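Local coordinates for protein D-threo-3-hydroxyaspartate dehydratase (PDB 3WQC) that uses pyridoxal 5'-phosphate and a divalent metal ion to deaminate D-threo-3-hydroxyaspartate to oxaloacetate and ammonia, and also acts on D-serine, at residues S186-T191 / V254-I258; Q196-E202 / T230-R236; V247-L253 / L358-C363; F306-V311 / F322-A327. All blocks are in the same frame, centred on the assembly; numbering follows the deposited sequence.

Interaction 1: residues S186-T191 / V254-I258; sequences SYELDT and VMRNI. With PLP (pyridoxal-5'-phosphate), chain J.
Asp-190 passes the last turn of helix 253-258 with its CA 4.2 Å from Ile-258 CA, and the same Asp-190 CA makes a CA-H...O contact of 3.3 Å with Ile-258 O. A water ties the two backbones further, donating to Asp-190 O at 2.8 Å and to Asn-257 O at 2.7 Å. Ile-258 gives the helix its main contact with the loop. With chi1 at -75° its CG1 lies beside the backbone N, and the arm runs out toward the loop: CG1 rests 3.5 Å from Leu-189 O, while CD1 comes over a face of the Tyr-187 ring, 4.2 Å from its CG. The methyl CE of Met-255, in one of two deposited conformers, lies over that same face at a doubtful spacing; its SD, set obliquely to the ring, makes a Met-aromatic contact. Val-254 CG1 approaches obliquely, 4.0 Å from Tyr-187 CD2. Helix 253-258 thus packs on the ring, while the phenol end points to the cofactor. Tyr-187 OH donates a very short bond, 2.5 Å, to O2P of the pyridoxal phosphate, and O2P sits at the ring edge, near its plane. Ile-258 and Val-254 probably limit the ring's rotation. Ser-186, just before it, turns its OG to Ser-227. The cofactor is also bonded to Thr-228 OG1 and Gly-246 N, so Tyr-187 is one member of the phosphate-binding pocket in the alanine racemase-like barrel of this fold-type III enzyme.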
# COMPACT_ATOMS: atom_id res chain seq x y z
N SER B 186 10.46 -15.36 -12.84
CA SER B 186 9.62 -16.56 -12.62
C SER B 186 8.12 -16.16 -12.45
O SER B 186 7.22 -17.00 -12.70
CB SER B 186 10.11 -17.35 -11.41
OG SER B 186 9.86 -16.59 -10.20
N TYR B 187 7.86 -14.90 -12.09
CA TYR B 187 6.46 -14.48 -11.83
C TYR B 187 5.70 -14.30 -13.10
O TYR B 187 4.49 -14.17 -13.07
CB TYR B 187 6.47 -13.18 -11.06
CG TYR B 187 6.69 -13.39 -9.56
CD1 TYR B 187 7.81 -14.07 -9.02
CD2 TYR B 187 5.75 -12.85 -8.64
CE1 TYR B 187 8.00 -14.20 -7.64
CE2 TYR B 187 5.93 -13.01 -7.26
CZ TYR B 187 7.04 -13.66 -6.76
OH TYR B 187 7.17 -13.81 -5.40
N GLU B 188 6.41 -14.33 -14.25
CA GLU B 188 5.73 -14.23 -15.55
C GLU B 188 5.34 -15.61 -16.07
O GLU B 188 4.70 -15.68 -17.14
CB GLU B 188 6.65 -13.52 -16.56
CG GLU B 188 6.93 -12.02 -16.24
CD GLU B 188 8.32 -11.59 -16.73
OE1 GLU B 188 8.82 -12.09 -17.78
OE2 GLU B 188 8.95 -10.78 -16.02
N LEU B 189 5.68 -16.71 -15.38
CA LEU B 189 5.50 -18.07 -15.93
C LEU B 189 4.28 -18.71 -15.28
O LEU B 189 3.79 -18.22 -14.23
CB LEU B 189 6.74 -18.94 -15.58
CG LEU B 189 8.02 -18.33 -16.26
CD1 LEU B 189 9.26 -19.16 -15.92
CD2 LEU B 189 7.87 -18.05 -17.77
N ASP B 190 3.84 -19.82 -15.85
CA ASP B 190 2.65 -20.51 -15.35
C ASP B 190 2.55 -21.98 -15.72
O ASP B 190 1.42 -22.54 -15.65
CB ASP B 190 1.34 -19.74 -15.70
CG ASP B 190 1.09 -19.67 -17.19
OD1 ASP B 190 1.77 -20.39 -17.92
OD2 ASP B 190 0.07 -19.05 -17.63
N THR B 191 3.70 -22.59 -16.06
CA THR B 191 3.76 -24.03 -16.31
C THR B 191 4.90 -24.62 -15.54
O THR B 191 5.92 -23.94 -15.37
CB THR B 191 3.91 -24.35 -17.80
OG1 THR B 191 5.11 -23.77 -18.30
CG2 THR B 191 2.71 -23.81 -18.65
N VAL B 254 -1.51 -14.62 -6.94
CA VAL B 254 -0.47 -14.59 -8.01
C VAL B 254 0.28 -15.95 -7.96
O VAL B 254 0.48 -16.55 -9.03
CB VAL B 254 0.48 -13.41 -7.80
CG1 VAL B 254 1.80 -13.61 -8.55
CG2 VAL B 254 -0.24 -12.17 -8.30
N MET B 255 0.64 -16.47 -6.80
CA MET B 255 1.33 -17.78 -6.69
C MET B 255 0.42 -18.91 -7.14
O MET B 255 0.88 -19.87 -7.81
CB MET B 255 1.83 -18.10 -5.27
CG MET B 255 2.99 -17.19 -4.84
SD MET B 255 4.55 -17.52 -5.70
CE MET B 255 5.00 -15.98 -6.50
N ARG B 256 -0.86 -18.84 -6.78
CA ARG B 256 -1.85 -19.85 -7.23
C ARG B 256 -1.86 -19.87 -8.77
O ARG B 256 -1.82 -20.97 -9.41
CB ARG B 256 -3.24 -19.47 -6.69
CG ARG B 256 -4.30 -20.49 -7.09
CD ARG B 256 -4.96 -20.06 -8.42
NE ARG B 256 -6.17 -20.83 -8.70
CZ ARG B 256 -6.91 -20.68 -9.82
NH1 ARG B 256 -6.57 -19.79 -10.78
NH2 ARG B 256 -8.01 -21.43 -9.96
N ASN B 257 -1.89 -18.69 -9.43
CA ASN B 257 -1.92 -18.64 -10.86
C ASN B 257 -0.60 -19.10 -11.53
O ASN B 257 -0.62 -19.67 -12.65
CB ASN B 257 -2.25 -17.27 -11.36
CG ASN B 257 -3.73 -16.96 -11.25
OD1 ASN B 257 -4.56 -17.90 -11.24
ND2 ASN B 257 -4.09 -15.67 -11.32
N ILE B 258 0.54 -18.88 -10.84
CA ILE B 258 1.82 -19.37 -11.36
C ILE B 258 1.79 -20.90 -11.32
O ILE B 258 2.44 -21.55 -12.18
CB ILE B 258 3.01 -18.80 -10.50
CG1 ILE B 258 3.17 -17.33 -10.91
CG2 ILE B 258 4.36 -19.55 -10.83
CD1 ILE B 258 3.99 -16.56 -9.84
N1 PLP J . 15.53 -12.68 -3.01
C2 PLP J . 15.42 -11.35 -3.26
C2A PLP J . 16.64 -10.53 -3.60
C3 PLP J . 14.12 -10.73 -3.17
O3 PLP J . 14.02 -9.43 -3.39
C4 PLP J . 12.99 -11.57 -2.85
C4A PLP J . 11.71 -10.96 -2.73
C5 PLP J . 13.20 -12.96 -2.61
C6 PLP J . 14.49 -13.49 -2.77
C5A PLP J . 12.05 -13.87 -2.28
O4P PLP J . 11.17 -14.00 -3.49
P PLP J . 9.70 -14.59 -3.25
O1P PLP J . 9.93 -15.80 -2.43
O2P PLP J . 9.24 -14.91 -4.63
O3P PLP J . 8.89 -13.61 -2.51
O HOH W 1 -1.38 -17.45 -15.03
O HOH W 2 -0.56 -22.18 -13.74

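Interaction 2: residues Q196-E202 / T230-R236; sequences QALAERE and TALAASR
In the alanine racemase-like barrel, helix 192-215 packs on helix 228-233 and the loop after it through Ala-199, whose CB sits 3.6 Å from Ala-234 CA and 3.7 Å from Thr-230 CB. These small residues let the backbones come close. One turn on, Glu-202 reaches across with CG anti to the backbone N (chi1 -177°) and the chain extended, and its OE1 accepts from Thr-230 OG1 at 2.8 Å, met on the syn side. This buried carboxylate has a second partner, as OE2 takes the backbone N of Ala-183, and Thr-230 OG1 also bonds to Ser-227 OG. Helix 192-215 is the connection of a beta-alpha-beta crossover between parallel strands 175-180 and 222-225; helix 228-233 follows the second strand. Farther out Glu-200 bends at chi2 to meet Arg-236, modelled in two conformers. In this salt bridge Arg-236 NE approaches Glu-200 OE2 at 3.1 Å from above the carboxylate plane, and Arg-236 NH2 bonds weakly to Glu-200 OE1 at 3.0 Å. Arg-203 shares OE1, and a water links Glu-200 OE2 to Arg-236 O. Replacing Glu-200 by an alanine removes the carboxylate the two arginines share, and is likely to leave their like charges unbalanced and the Arg-236 guanidinium free to turn. Two more waters join Gln-196 to Ser-235, one donating to Gln-196 O at 2.8 Å while accepting from Ser-235 N, the other bonding to Gln-196 NE2 and Ser-235 OG.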
# COMPACT_ATOMS: atom_id res chain seq x y z
N GLN B 196 10.73 -25.03 -14.13
CA GLN B 196 11.85 -25.90 -13.86
C GLN B 196 13.06 -25.42 -14.70
O GLN B 196 14.20 -25.40 -14.20
CB GLN B 196 11.49 -27.38 -14.21
CG GLN B 196 12.65 -28.39 -13.97
CD GLN B 196 12.25 -29.83 -14.33
OE1 GLN B 196 11.28 -30.36 -13.84
NE2 GLN B 196 13.00 -30.43 -15.20
N ALA B 197 12.82 -25.01 -15.94
CA ALA B 197 13.91 -24.54 -16.84
C ALA B 197 14.48 -23.25 -16.29
O ALA B 197 15.72 -23.09 -16.28
CB ALA B 197 13.39 -24.33 -18.29
N LEU B 198 13.64 -22.33 -15.81
CA LEU B 198 14.15 -21.03 -15.29
C LEU B 198 14.94 -21.31 -14.01
O LEU B 198 15.97 -20.69 -13.82
CB LEU B 198 12.99 -20.03 -15.10
CG LEU B 198 13.50 -18.69 -14.45
CD1 LEU B 198 14.49 -17.95 -15.34
CD2 LEU B 198 12.25 -17.90 -14.15
N ALA B 199 14.47 -22.25 -13.16
CA ALA B 199 15.16 -22.56 -11.90
C ALA B 199 16.57 -23.04 -12.29
O ALA B 199 17.55 -22.74 -11.56
CB ALA B 199 14.40 -23.55 -11.04
N GLU B 200 16.65 -23.90 -13.31
CA GLU B 200 18.01 -24.42 -13.79
C GLU B 200 18.88 -23.25 -14.34
O GLU B 200 20.09 -23.20 -14.05
CB GLU B 200 17.83 -25.51 -14.82
CG GLU B 200 19.16 -25.94 -15.45
CD GLU B 200 20.21 -26.47 -14.51
OE1 GLU B 200 21.39 -26.46 -14.98
OE2 GLU B 200 19.96 -26.84 -13.32
N ARG B 201 18.30 -22.31 -15.09
CA ARG B 201 19.06 -21.13 -15.61
C ARG B 201 19.56 -20.30 -14.41
O ARG B 201 20.71 -19.80 -14.41
CB ARG B 201 18.17 -20.25 -16.49
CG ARG B 201 18.69 -18.98 -17.09
CD ARG B 201 17.64 -18.38 -18.11
NE ARG B 201 17.99 -17.02 -18.36
CZ ARG B 201 18.81 -16.66 -19.34
NH1 ARG B 201 19.28 -17.58 -20.19
NH2 ARG B 201 19.09 -15.38 -19.50
N GLU B 202 18.71 -20.11 -13.38
CA GLU B 202 19.10 -19.30 -12.20
C GLU B 202 20.28 -20.00 -11.45
O GLU B 202 21.30 -19.38 -11.11
CB GLU B 202 17.85 -19.21 -11.29
CG GLU B 202 18.10 -18.35 -10.06
CD GLU B 202 16.94 -18.32 -9.04
OE1 GLU B 202 16.20 -19.34 -8.87
OE2 GLU B 202 16.80 -17.27 -8.33
N THR B 230 10.81 -20.58 -8.24
CA THR B 230 11.99 -21.40 -8.63
C THR B 230 12.45 -22.24 -7.46
O THR B 230 12.97 -23.34 -7.68
CB THR B 230 13.17 -20.58 -9.16
OG1 THR B 230 13.49 -19.51 -8.23
CG2 THR B 230 12.78 -19.96 -10.51
N ALA B 231 12.27 -21.78 -6.22
CA ALA B 231 12.62 -22.68 -5.06
C ALA B 231 11.83 -23.98 -5.11
O ALA B 231 12.33 -25.07 -4.80
CB ALA B 231 12.42 -22.01 -3.71
N LEU B 232 10.54 -23.84 -5.44
CA LEU B 232 9.62 -24.98 -5.47
C LEU B 232 9.73 -25.85 -6.72
O LEU B 232 9.31 -27.02 -6.73
CB LEU B 232 8.19 -24.51 -5.28
CG LEU B 232 7.95 -23.94 -3.85
CD1 LEU B 232 6.55 -23.24 -3.77
CD2 LEU B 232 8.13 -24.98 -2.73
N ALA B 233 10.37 -25.30 -7.76
CA ALA B 233 10.43 -25.98 -9.06
C ALA B 233 11.81 -26.58 -9.36
O ALA B 233 11.88 -27.43 -10.29
CB ALA B 233 9.96 -25.06 -10.18
N ALA B 234 12.89 -26.18 -8.63
CA ALA B 234 14.24 -26.58 -9.05
C ALA B 234 14.33 -28.11 -8.98
O ALA B 234 13.99 -28.68 -7.97
CB ALA B 234 15.27 -25.87 -8.18
N SER B 235 14.79 -28.77 -10.04
CA SER B 235 15.06 -30.24 -9.90
C SER B 235 16.29 -30.55 -9.14
O SER B 235 16.32 -31.55 -8.41
CB SER B 235 15.05 -31.05 -11.20
OG SER B 235 15.50 -30.33 -12.24
N ARG B 236 17.34 -29.76 -9.39
CA ARG B 236 18.64 -29.98 -8.73
C ARG B 236 19.21 -28.63 -8.31
O ARG B 236 18.88 -27.60 -8.93
CB ARG B 236 19.65 -30.67 -9.68
CG ARG B 236 19.98 -29.78 -10.88
CD ARG B 236 21.08 -30.34 -11.76
NE ARG B 236 21.28 -29.62 -13.00
CZ ARG B 236 22.40 -29.75 -13.70
NH1 ARG B 236 23.33 -30.54 -13.22
NH2 ARG B 236 22.59 -29.19 -14.88
O HOH W 3 15.38 -27.19 -12.36
O HOH W 4 15.74 -28.90 -14.81
O HOH W 5 17.92 -26.88 -11.48

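Interaction 3: residues V247-L253 / L358-C363; sequences VYVFFDL and LPNHAC. With MG (magnesium ion), chain K; PLP (pyridoxal-5'-phosphate), chain J.
Asp-252, with chi1 at 61° setting CG between its backbone N and carbonyl carbon, offers OD2 to the N-H of Ala-362, while chi1 of -176° at His-361 carries its imidazole out to the magnesium ion. The buried contact joins the barrel of the alanine racemase-like domain to the beta-rich C-terminal domain at the metal site. Ala-362 N donates to the anti lone pair of Asp-252 OD2 at 2.8 Å, and the other oxygen, OD1, takes Met-255 N and so caps helix 253-258. Next to it Leu-253 N bonds to Pro-359 O at 3.0 Å. Val-247 CG2 touches both Ala-362 CB (4.0 Å) and Cys-363 SG (3.8 Å), and Phe-251 O is buried against the Ala-362 methyl without a polar partner. His-361 NE2 binds the magnesium at 2.1 Å, with Cys-363 SG at 2.6 Å and four waters completing the shell. With NE2 on the metal and ND1 bonded to Asp-296, the rotation of the His-361 ring is probably fixed, and Trp-290 of the second subunit meets the same ring. Val-247 N donates to the phosphate O3P of the cofactor at 3.2 Å, and one metal-bound water donates to that same O3P at only 2.5 Å.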
# COMPACT_ATOMS: atom_id res chain seq x y z
N VAL B 247 7.55 -15.25 -0.10
CA VAL B 247 6.07 -15.13 -0.17
C VAL B 247 5.46 -16.47 0.18
O VAL B 247 4.29 -16.49 0.62
CB VAL B 247 5.57 -14.61 -1.52
CG1 VAL B 247 5.78 -15.63 -2.68
CG2 VAL B 247 4.12 -14.12 -1.39
N TYR B 248 6.18 -17.58 -0.01
CA TYR B 248 5.63 -18.92 0.29
C TYR B 248 5.05 -19.02 1.70
O TYR B 248 4.23 -19.93 1.94
CB TYR B 248 6.76 -19.99 0.11
CG TYR B 248 7.64 -20.03 1.34
CD1 TYR B 248 8.71 -19.13 1.53
CD2 TYR B 248 7.41 -20.98 2.38
CE1 TYR B 248 9.47 -19.13 2.69
CE2 TYR B 248 8.14 -20.95 3.54
CZ TYR B 248 9.20 -20.10 3.69
OH TYR B 248 9.96 -20.10 4.84
N VAL B 249 5.51 -18.26 2.66
CA VAL B 249 5.06 -18.41 4.02
C VAL B 249 3.53 -18.28 4.07
O VAL B 249 2.86 -19.03 4.87
CB VAL B 249 5.83 -17.46 5.01
CG1 VAL B 249 5.49 -15.96 4.80
CG2 VAL B 249 5.57 -17.83 6.49
N PHE B 250 3.00 -17.36 3.25
CA PHE B 250 1.54 -17.21 3.14
C PHE B 250 0.94 -17.68 1.85
O PHE B 250 -0.26 -18.06 1.80
CB PHE B 250 1.12 -15.72 3.35
CG PHE B 250 1.60 -15.14 4.67
CD1 PHE B 250 1.63 -15.91 5.89
CD2 PHE B 250 1.96 -13.79 4.73
CE1 PHE B 250 2.04 -15.32 7.12
CE2 PHE B 250 2.33 -13.21 5.95
CZ PHE B 250 2.40 -13.97 7.13
N PHE B 251 1.68 -17.58 0.73
CA PHE B 251 1.15 -17.67 -0.60
C PHE B 251 0.08 -16.59 -0.89
O PHE B 251 -0.21 -15.77 0.01
CB PHE B 251 0.63 -19.11 -0.99
CG PHE B 251 1.75 -20.12 -1.11
CD1 PHE B 251 2.72 -19.95 -2.12
CD2 PHE B 251 1.80 -21.24 -0.28
CE1 PHE B 251 3.71 -20.94 -2.34
CE2 PHE B 251 2.82 -22.22 -0.47
CZ PHE B 251 3.74 -22.05 -1.51
N ASP B 252 -0.42 -16.58 -2.11
CA ASP B 252 -1.36 -15.59 -2.58
C ASP B 252 -1.89 -16.00 -3.91
O ASP B 252 -1.55 -17.12 -4.41
CB ASP B 252 -0.75 -14.16 -2.56
CG ASP B 252 0.48 -14.04 -3.47
OD1 ASP B 252 0.52 -14.80 -4.49
OD2 ASP B 252 1.38 -13.21 -3.20
N LEU B 253 -2.78 -15.20 -4.51
CA LEU B 253 -3.41 -15.63 -5.76
C LEU B 253 -2.49 -15.54 -6.98
O LEU B 253 -2.61 -16.32 -7.92
CB LEU B 253 -4.66 -14.80 -6.05
CG LEU B 253 -5.77 -15.04 -4.96
CD1 LEU B 253 -6.83 -13.94 -5.16
CD2 LEU B 253 -6.36 -16.44 -5.14
N LEU B 358 -9.02 -13.24 -0.23
CA LEU B 358 -7.63 -13.66 -0.50
C LEU B 358 -6.96 -12.60 -1.38
O LEU B 358 -7.54 -12.16 -2.38
CB LEU B 358 -7.57 -15.03 -1.26
CG LEU B 358 -8.28 -16.20 -0.52
CD1 LEU B 358 -8.20 -17.46 -1.44
CD2 LEU B 358 -7.64 -16.37 0.85
N PRO B 359 -5.69 -12.27 -1.06
CA PRO B 359 -5.03 -11.17 -1.75
C PRO B 359 -4.37 -11.58 -3.09
O PRO B 359 -3.95 -12.76 -3.24
CB PRO B 359 -3.88 -10.83 -0.79
CG PRO B 359 -3.56 -12.15 -0.11
CD PRO B 359 -4.93 -12.81 0.07
N ASN B 360 -4.21 -10.61 -4.00
CA ASN B 360 -3.35 -10.82 -5.17
C ASN B 360 -1.89 -11.10 -4.70
O ASN B 360 -1.31 -12.09 -5.20
CB ASN B 360 -3.26 -9.57 -6.06
CG ASN B 360 -4.53 -9.39 -6.94
OD1 ASN B 360 -4.41 -9.51 -8.17
ND2 ASN B 360 -5.71 -9.14 -6.39
N HIS B 361 -1.34 -10.30 -3.79
CA HIS B 361 0.06 -10.31 -3.52
C HIS B 361 0.24 -10.18 -2.05
O HIS B 361 -0.06 -9.11 -1.45
CB HIS B 361 0.71 -9.15 -4.28
CG HIS B 361 2.19 -9.08 -4.17
ND1 HIS B 361 2.91 -8.06 -4.78
CD2 HIS B 361 3.10 -9.95 -3.61
CE1 HIS B 361 4.26 -8.25 -4.59
NE2 HIS B 361 4.42 -9.41 -3.88
N ALA B 362 0.64 -11.27 -1.36
CA ALA B 362 0.67 -11.24 0.13
C ALA B 362 1.60 -10.14 0.65
O ALA B 362 1.26 -9.44 1.63
CB ALA B 362 1.11 -12.61 0.70
N CYS B 363 2.73 -9.89 -0.02
CA CYS B 363 3.72 -8.91 0.51
C CYS B 363 3.07 -7.52 0.48
O CYS B 363 3.35 -6.68 1.32
CB CYS B 363 4.95 -8.89 -0.45
SG CYS B 363 5.51 -10.61 -0.84
MG MG K . 6.27 -10.35 -3.33
N1 PLP J . 15.53 -12.68 -3.01
C2 PLP J . 15.42 -11.35 -3.26
C2A PLP J . 16.64 -10.53 -3.60
C3 PLP J . 14.12 -10.73 -3.17
O3 PLP J . 14.02 -9.43 -3.39
C4 PLP J . 12.99 -11.57 -2.85
C4A PLP J . 11.71 -10.96 -2.73
C5 PLP J . 13.20 -12.96 -2.61
C6 PLP J . 14.49 -13.49 -2.77
C5A PLP J . 12.05 -13.87 -2.28
O4P PLP J . 11.17 -14.00 -3.49
P PLP J . 9.70 -14.59 -3.25
O1P PLP J . 9.93 -15.80 -2.43
O2P PLP J . 9.24 -14.91 -4.63
O3P PLP J . 8.89 -13.61 -2.51
O HOH W 6 8.16 -11.26 -3.16
O HOH W 7 6.82 -10.10 -5.47
O HOH W 8 7.21 -8.46 -3.18
O HOH W 9 5.56 -12.18 -3.90

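Interaction 4: residues F306-V311 / F322-A327; sequences FGYGQV and FVLTGA
Tyr-308 lies along strand 322-327 and meets it atom after atom. Tyr-308 CB touches Leu-324 CB at 3.8 Å. With chi1 at -74° CG stands beside the backbone N, and the ring then spreads over Ala-327: Tyr-308 CD1 comes 3.8 Å from Gly-326 C, Tyr-308 CE1 passes 3.9 Å from Ala-327 N, and the Ala-327 methyl is centred under one face, its CB 3.7 Å from the ring centroid and 12° off the normal, a CH-pi contact. At the tip OH bonds to Arg-295 NH1. An alanine in place of Tyr-308 would probably uncover the Ala-327 methyl and leave Arg-295 without its phenol partner. The backbone fixes the root of the ring. Tyr-308 N donates to Leu-324 O at 2.8 Å, and Leu-324 N returns a bond to Gly-309 O. Both bonds involve residues of a type II' turn, Phe-306 to Gly-309, closed by Gly-309 N to Phe-306 O, in which Gly-307 has positive phi and any CB would strike Leu-324 O. Beyond the turn the strands are antiparallel: Gln-310 and Val-323 form a non-hydrogen-bonded pair, and Val-311 N bonds to Phe-322 O at 3.1 Å. Gln-310 folds back, its NE2 donating to Val-311 O at 2.9 Å. In the C-terminal domain's mixed sheet, strand 322-327 also pairs with strand 332-336, where Thr-325 and Gly-326 form a classic beta bulge opposite Ile-333. Strand 310-312 pairs with strand 354-358, and Phe-306 packs on helix 253-258 through Leu-253, Arg-256 and Asn-257.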
# COMPACT_ATOMS: atom_id res chain seq x y z
N PHE B 306 -8.42 -12.06 -10.56
CA PHE B 306 -9.23 -12.08 -9.32
C PHE B 306 -9.60 -10.64 -8.86
O PHE B 306 -9.99 -10.51 -7.69
CB PHE B 306 -8.48 -12.84 -8.24
CG PHE B 306 -8.43 -14.33 -8.50
CD1 PHE B 306 -9.52 -15.15 -8.10
CD2 PHE B 306 -7.30 -14.93 -9.05
CE1 PHE B 306 -9.42 -16.55 -8.26
CE2 PHE B 306 -7.22 -16.31 -9.23
CZ PHE B 306 -8.28 -17.12 -8.85
N GLY B 307 -9.45 -9.62 -9.69
CA GLY B 307 -9.78 -8.22 -9.28
C GLY B 307 -8.93 -7.89 -8.08
O GLY B 307 -7.73 -8.22 -8.07
N TYR B 308 -9.53 -7.27 -7.05
CA TYR B 308 -8.84 -6.95 -5.83
C TYR B 308 -8.92 -8.06 -4.78
O TYR B 308 -8.51 -7.86 -3.62
CB TYR B 308 -9.35 -5.61 -5.25
CG TYR B 308 -8.85 -4.45 -6.04
CD1 TYR B 308 -9.54 -3.90 -7.17
CD2 TYR B 308 -7.62 -3.83 -5.65
CE1 TYR B 308 -9.01 -2.83 -7.90
CE2 TYR B 308 -7.11 -2.78 -6.41
CZ TYR B 308 -7.79 -2.27 -7.46
OH TYR B 308 -7.29 -1.21 -8.15
N GLY B 309 -9.39 -9.27 -5.17
CA GLY B 309 -9.26 -10.41 -4.28
C GLY B 309 -10.40 -11.40 -4.46
O GLY B 309 -11.50 -10.99 -4.87
N GLN B 310 -10.11 -12.64 -4.12
CA GLN B 310 -11.14 -13.70 -4.15
C GLN B 310 -11.95 -13.70 -2.85
O GLN B 310 -11.41 -13.79 -1.77
CB GLN B 310 -10.46 -15.08 -4.29
CG GLN B 310 -11.42 -16.27 -4.15
CD GLN B 310 -12.48 -16.24 -5.22
OE1 GLN B 310 -12.18 -16.15 -6.42
NE2 GLN B 310 -13.80 -16.33 -4.80
N VAL B 311 -13.29 -13.69 -2.99
CA VAL B 311 -14.16 -13.68 -1.78
C VAL B 311 -14.22 -15.10 -1.17
O VAL B 311 -14.44 -16.11 -1.97
CB VAL B 311 -15.55 -13.24 -2.20
CG1 VAL B 311 -16.55 -13.43 -1.03
CG2 VAL B 311 -15.52 -11.80 -2.68
N PHE B 322 -17.25 -14.97 -7.06
CA PHE B 322 -17.31 -13.61 -6.46
C PHE B 322 -15.94 -13.10 -6.17
O PHE B 322 -15.13 -13.83 -5.53
CB PHE B 322 -18.14 -13.64 -5.18
CG PHE B 322 -19.63 -13.92 -5.45
CD1 PHE B 322 -20.45 -12.95 -6.06
CD2 PHE B 322 -20.13 -15.16 -5.22
CE1 PHE B 322 -21.81 -13.19 -6.30
CE2 PHE B 322 -21.48 -15.46 -5.46
CZ PHE B 322 -22.30 -14.49 -6.03
N VAL B 323 -15.66 -11.90 -6.67
CA VAL B 323 -14.37 -11.29 -6.35
C VAL B 323 -14.60 -9.82 -6.03
O VAL B 323 -15.72 -9.33 -6.22
CB VAL B 323 -13.38 -11.37 -7.59
CG1 VAL B 323 -13.10 -12.83 -7.97
CG2 VAL B 323 -13.92 -10.56 -8.81
N LEU B 324 -13.59 -9.07 -5.56
CA LEU B 324 -13.75 -7.62 -5.47
C LEU B 324 -13.43 -7.11 -6.89
O LEU B 324 -12.26 -7.08 -7.35
CB LEU B 324 -12.75 -7.08 -4.45
CG LEU B 324 -12.98 -7.55 -3.01
CD1 LEU B 324 -12.05 -6.69 -2.04
CD2 LEU B 324 -14.48 -7.36 -2.64
N THR B 325 -14.45 -6.66 -7.60
CA THR B 325 -14.26 -6.24 -8.97
C THR B 325 -13.71 -4.79 -9.04
O THR B 325 -13.21 -4.36 -10.09
CB THR B 325 -15.56 -6.35 -9.79
OG1 THR B 325 -16.56 -5.58 -9.10
CG2 THR B 325 -16.01 -7.81 -9.94
N GLY B 326 -13.84 -4.02 -7.94
CA GLY B 326 -13.29 -2.66 -7.94
C GLY B 326 -12.97 -2.30 -6.49
O GLY B 326 -13.38 -3.02 -5.56
N ALA B 327 -12.21 -1.23 -6.36
CA ALA B 327 -11.85 -0.77 -5.00
C ALA B 327 -11.56 0.70 -5.02
O ALA B 327 -10.86 1.23 -5.93
CB ALA B 327 -10.60 -1.55 -4.52

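From the N terminus, 186-191 leads into helix 192-215, whose 196-202 meets 230-236 first, so interaction 2 closes inside the larger loop of interaction 1. Segment 247-253 then opens interaction 3 before 254-258 closes interaction 1; these two cross, are joined by a probable bond from Val-254 N to Asn-360 O, and both reach the cofactor phosphate. Interaction 4 follows and closes within the loop that 358-363 completes. It touches interaction 3 through Gly-307 and Gln-310. Interactions 1 and 2 bind the barrel's loops and helices to each other, interaction 4 belongs to the C-terminal sheet, and interaction 3 joins the two domains.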